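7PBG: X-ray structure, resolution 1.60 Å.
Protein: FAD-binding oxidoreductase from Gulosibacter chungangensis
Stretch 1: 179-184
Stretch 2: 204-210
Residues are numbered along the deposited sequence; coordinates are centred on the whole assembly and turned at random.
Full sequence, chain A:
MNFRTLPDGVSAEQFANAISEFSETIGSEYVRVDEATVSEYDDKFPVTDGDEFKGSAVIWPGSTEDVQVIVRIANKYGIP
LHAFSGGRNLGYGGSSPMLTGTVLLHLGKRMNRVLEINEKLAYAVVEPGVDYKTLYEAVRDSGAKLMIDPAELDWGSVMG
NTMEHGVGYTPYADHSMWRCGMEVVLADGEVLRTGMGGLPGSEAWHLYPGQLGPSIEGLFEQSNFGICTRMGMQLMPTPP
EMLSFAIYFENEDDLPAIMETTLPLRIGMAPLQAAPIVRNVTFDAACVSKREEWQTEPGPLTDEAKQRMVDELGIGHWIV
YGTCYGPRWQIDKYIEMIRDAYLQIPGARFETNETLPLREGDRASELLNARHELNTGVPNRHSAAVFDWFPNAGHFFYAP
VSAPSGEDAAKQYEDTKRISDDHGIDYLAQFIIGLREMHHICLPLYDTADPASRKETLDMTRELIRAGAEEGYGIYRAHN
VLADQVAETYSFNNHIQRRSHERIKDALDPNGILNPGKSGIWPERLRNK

Stretch 1 179-184: RCGMEV
Stretch 2 204-210: AWHLYPG

Contact between the strand 179-184 and the irregular segment 204-210 of the same chain, an FAD-binding oxidoreductase; together the two bury 339 Å². Stretch 2 has no regular helix or strand, but it is folded on itself by backbone hydrogen bonds from Leu 207 N (2.9 Å) and Tyr 208 N (3.1 Å), both to Ala 204 O. The closest backbone register pairs Cys 180 with His 206, their CA atoms 4.7 Å apart.

Arg 179 is the first residue to leave helical phi/psi after a helix, and with phi/psi -52/132 it opens the strand. Its CA-to-CB bond points away from stretch 2, though the end of the side chain comes nearer without touching (chi1 t, chi2 t, chi3 p, chi4 -146°); its NE is hydrogen-bonded elsewhere in the structure.

Cys 180 (phi/psi -157/107) is the centre of the contact and has the largest area covered by the opposing stretch. Its CA-to-CB bond points toward stretch 2, and chi1 t (-169°) sets the sulfur against a run of backbone: Cys 180 SG lies 3.6 Å from Trp 205 O, 3.8 Å from Leu 207 C, 3.6 Å from Tyr 208 N and 3.5 Å from Pro 209 N. The sulfur also touches the proline ring, with Cys 180 SG to Pro 209 CD at 3.9 Å; that ring is C-gamma endo. The carbonyl of Cys 180 makes the one hydrogen bond across the stretches, from His 206 ND1 to Cys 180 O, 2.8 Å long with an N-H...O angle of 160°. ND1 is therefore the protonated donor here, and the oxygen lies at the imidazole edge, near its plane. His 206 (phi/psi -103/11) holds chi1 m (-48°) and chi2 -60°. Cys 180 O also receives a CA-H...O contact from His 206 CA at 3.2 Å, so backbone and ring of one residue converge on it.

Gly 181 adopts phi/psi 98/113, at which a CB would be jammed against the preceding carbonyl; an ideal CB would also lie 2.5 Å from both Trp 205 O and His 206 ND1. The absence of a side chain lets Gly 181 CA approach Trp 205 O to 3.4 Å in a CA-H...O contact. Gly 181 CA also lies 3.4 Å from Trp 205 NE1. Gly 181 O stands 3.6 Å from His 206 ND1, at the ring edge.

The CA-to-CB bond of Met 182 (-129/141; chi1 m, chi2 t, chi3 p) points away, leaving its backbone to make the contact: Met 182 O is 3.5 Å from Trp 205 CZ2, at the indole edge, near the ring plane. Trp 205 (-50/-44) reaches the strand through chi1 t (-168°) and chi2 14°; its CA-to-CB bond runs sideways, but the end of the side chain comes nearer.

Glu 183 (-99/132; chi1 t, chi2 t, chi3 80°) meets the same indole, with Glu 183 N 3.8 Å from Trp 205 CZ2 and Glu 183 CB 4.1 Å from Trp 205 CH2. Its carboxylate oxygens are hydrogen-bonded elsewhere in the structure. Val 184 continues the strand beyond reach of stretch 2.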

ATOM      1  N   ARG A 179       1.986  -3.541  -7.503  1.00 16.01           N
ATOM      2  CA  ARG A 179       1.401  -2.560  -8.440  1.00 17.23           C
ATOM      3  C   ARG A 179       2.104  -1.221  -8.234  1.00 17.04           C
ATOM      4  O   ARG A 179       2.111  -0.710  -7.101  1.00 16.22           O
ATOM      5  CB  ARG A 179      -0.084  -2.436  -8.147  1.00 17.45           C
ATOM      6  CG  ARG A 179      -0.832  -1.380  -8.963  1.00 19.30           C
ATOM      7  CD  ARG A 179      -2.149  -1.096  -8.315  1.00 18.89           C
ATOM      8  NE  ARG A 179      -1.941  -0.328  -7.088  1.00 22.78           N
ATOM      9  CZ  ARG A 179      -2.655  -0.410  -5.977  1.00 23.00           C
ATOM     10  NH1 ARG A 179      -3.688  -1.216  -5.915  1.00 25.77           N
ATOM     11  NH2 ARG A 179      -2.327   0.308  -4.925  1.00 26.09           N
ATOM     12  N   CYS A 180       2.550  -0.564  -9.301  1.00 16.80           N
ATOM     13  CA  CYS A 180       3.088   0.800  -9.156  1.00 16.81           C
ATOM     14  C   CYS A 180       3.001   1.563 -10.469  1.00 18.38           C
ATOM     15  O   CYS A 180       3.682   1.187 -11.437  1.00 18.13           O
ATOM     16  CB  CYS A 180       4.530   0.732  -8.667  1.00 18.25           C
ATOM     17  SG  CYS A 180       5.126   2.367  -8.165  1.00 19.87           S
ATOM     18  N   GLY A 181       2.095   2.502 -10.559  1.00 20.17           N
ATOM     19  CA  GLY A 181       1.975   3.372 -11.732  1.00 17.31           C
ATOM     20  C   GLY A 181       0.893   2.848 -12.645  1.00 19.67           C
ATOM     21  O   GLY A 181       1.099   1.784 -13.294  1.00 20.41           O
ATOM     22  N   MET A 182      -0.197   3.588 -12.779  1.00 19.33           N
ATOM     23  CA  MET A 182      -1.348   3.173 -13.589  1.00 17.36           C
ATOM     24  C   MET A 182      -1.691   4.330 -14.517  1.00 18.44           C
ATOM     25  O   MET A 182      -1.606   5.507 -14.078  1.00 16.91           O
ATOM     26  CB  MET A 182      -2.564   2.902 -12.696  1.00 18.01           C
ATOM     27  CG  MET A 182      -2.393   1.684 -11.860  1.00 19.51           C
ATOM     28  SD  MET A 182      -3.668   1.583 -10.597  1.00 21.61           S
ATOM     29  CE  MET A 182      -5.075   1.083 -11.591  1.00 21.05           C
ATOM     30  N   GLU A 183      -2.056   4.002 -15.747  1.00 18.18           N
ATOM     31  CA  GLU A 183      -2.780   4.941 -16.617  1.00 17.89           C
ATOM     32  C   GLU A 183      -4.251   4.559 -16.534  1.00 19.12           C
ATOM     33  O   GLU A 183      -4.577   3.352 -16.690  1.00 18.90           O
ATOM     34  CB  GLU A 183      -2.244   4.875 -18.050  1.00 18.54           C
ATOM     35  CG  GLU A 183      -2.912   5.882 -18.980  1.00 18.79           C
ATOM     36  CD  GLU A 183      -2.305   5.871 -20.378  1.00 21.04           C
ATOM     37  OE1 GLU A 183      -2.663   4.992 -21.151  1.00 23.18           O
ATOM     38  OE2 GLU A 183      -1.428   6.701 -20.666  1.00 22.86           O
ATOM     39  N   VAL A 184      -5.103   5.555 -16.327  1.00 18.21           N
ATOM     40  CA  VAL A 184      -6.531   5.337 -16.065  1.00 18.08           C
ATOM     41  C   VAL A 184      -7.308   6.321 -16.921  1.00 19.06           C
ATOM     42  O   VAL A 184      -7.077   7.504 -16.823  1.00 20.75           O
ATOM     43  CB  VAL A 184      -6.872   5.441 -14.551  1.00 18.44           C
ATOM     44  CG1 VAL A 184      -8.321   5.155 -14.287  1.00 20.73           C
ATOM     45  CG2 VAL A 184      -6.024   4.498 -13.716  1.00 19.08           C
ATOM     46  N   ALA A 204      10.262   7.432 -12.545  1.00 16.78           N
ATOM     47  CA  ALA A 204       9.881   6.749 -11.284  1.00 18.07           C
ATOM     48  C   ALA A 204       8.393   6.345 -11.254  1.00 17.19           C
ATOM     49  O   ALA A 204       7.935   5.857 -10.210  1.00 17.54           O
ATOM     50  CB  ALA A 204      10.213   7.682 -10.139  1.00 17.09           C
ATOM     51  N   TRP A 205       7.677   6.451 -12.378  1.00 18.57           N
ATOM     52  CA  TRP A 205       6.241   6.079 -12.448  1.00 19.41           C
ATOM     53  C   TRP A 205       6.032   4.669 -11.855  1.00 18.22           C
ATOM     54  O   TRP A 205       5.121   4.480 -11.049  1.00 17.74           O
ATOM     55  CB  TRP A 205       5.761   6.120 -13.873  1.00 17.56           C
ATOM     56  CG  TRP A 205       4.277   6.031 -14.060  1.00 18.16           C
ATOM     57  CD1 TRP A 205       3.303   6.180 -13.117  1.00 17.06           C
ATOM     58  CD2 TRP A 205       3.606   5.862 -15.309  1.00 17.93           C
ATOM     59  NE1 TRP A 205       2.070   6.134 -13.699  1.00 17.06           N
ATOM     60  CE2 TRP A 205       2.221   5.881 -15.032  1.00 19.19           C
ATOM     61  CE3 TRP A 205       4.030   5.728 -16.648  1.00 20.74           C
ATOM     62  CZ2 TRP A 205       1.271   5.773 -16.048  1.00 20.27           C
ATOM     63  CZ3 TRP A 205       3.090   5.645 -17.647  1.00 21.05           C
ATOM     64  CH2 TRP A 205       1.731   5.594 -17.333  1.00 20.32           C
ATOM     65  N   HIS A 206       6.889   3.703 -12.192  1.00 17.35           N
ATOM     66  CA  HIS A 206       6.711   2.302 -11.722  1.00 16.47           C
ATOM     67  C   HIS A 206       7.662   1.962 -10.579  1.00 16.82           C
ATOM     68  O   HIS A 206       7.745   0.790 -10.241  1.00 17.38           O
ATOM     69  CB  HIS A 206       6.850   1.331 -12.941  1.00 16.80           C
ATOM     70  CG  HIS A 206       6.027   1.801 -14.100  1.00 18.15           C
ATOM     71  ND1 HIS A 206       4.648   1.937 -13.996  1.00 18.41           N
ATOM     72  CD2 HIS A 206       6.359   2.192 -15.355  1.00 19.46           C
ATOM     73  CE1 HIS A 206       4.176   2.405 -15.146  1.00 20.23           C
ATOM     74  NE2 HIS A 206       5.182   2.533 -16.020  1.00 19.35           N
ATOM     75  N   LEU A 207       8.354   2.957 -10.003  1.00 15.68           N
ATOM     76  CA  LEU A 207       9.313   2.735  -8.917  1.00 16.83           C
ATOM     77  C   LEU A 207       8.747   3.185  -7.579  1.00 17.61           C
ATOM     78  O   LEU A 207       8.955   2.500  -6.609  1.00 19.59           O
ATOM     79  CB  LEU A 207      10.608   3.508  -9.173  1.00 17.32           C
ATOM     80  CG  LEU A 207      11.220   3.317 -10.542  1.00 18.08           C
ATOM     81  CD1 LEU A 207      12.460   4.177 -10.681  1.00 18.91           C
ATOM     82  CD2 LEU A 207      11.552   1.855 -10.756  1.00 19.54           C
ATOM     83  N   TYR A 208       8.074   4.316  -7.542  1.00 16.92           N
ATOM     84  CA  TYR A 208       7.699   4.952  -6.261  1.00 17.44           C
ATOM     85  C   TYR A 208       6.205   5.258  -6.310  1.00 18.21           C
ATOM     86  O   TYR A 208       5.787   6.081  -7.094  1.00 18.70           O
ATOM     87  CB  TYR A 208       8.519   6.215  -6.038  1.00 18.23           C
ATOM     88  CG  TYR A 208       8.124   6.936  -4.784  1.00 18.61           C
ATOM     89  CD1 TYR A 208       8.360   6.381  -3.552  1.00 19.44           C
ATOM     90  CD2 TYR A 208       7.431   8.132  -4.848  1.00 19.66           C
ATOM     91  CE1 TYR A 208       7.972   7.029  -2.386  1.00 21.13           C
ATOM     92  CE2 TYR A 208       7.049   8.794  -3.688  1.00 20.21           C
ATOM     93  CZ  TYR A 208       7.329   8.250  -2.455  1.00 22.03           C
ATOM     94  OH  TYR A 208       6.912   8.879  -1.292  1.00 26.09           O
ATOM     95  N   PRO A 209       5.399   4.585  -5.442  1.00 22.23           N
ATOM     96  CA  PRO A 209       3.945   4.782  -5.371  1.00 22.32           C
ATOM     97  C   PRO A 209       3.604   6.004  -4.512  1.00 24.53           C
ATOM     98  O   PRO A 209       3.160   5.858  -3.397  1.00 28.00           O
ATOM     99  CB  PRO A 209       3.475   3.489  -4.713  1.00 22.64           C
ATOM    100  CG  PRO A 209       4.583   3.114  -3.804  1.00 24.39           C
ATOM    101  CD  PRO A 209       5.851   3.533  -4.519  1.00 23.04           C
ATOM    102  N   GLY A 210       3.897   7.174  -5.065  1.00 25.15           N
ATOM    103  CA  GLY A 210       3.776   8.472  -4.389  1.00 24.32           C
ATOM    104  C   GLY A 210       3.833   9.614  -5.374  1.00 21.46           C
ATOM    105  O   GLY A 210       4.156   9.429  -6.563  1.00 21.25           O
TER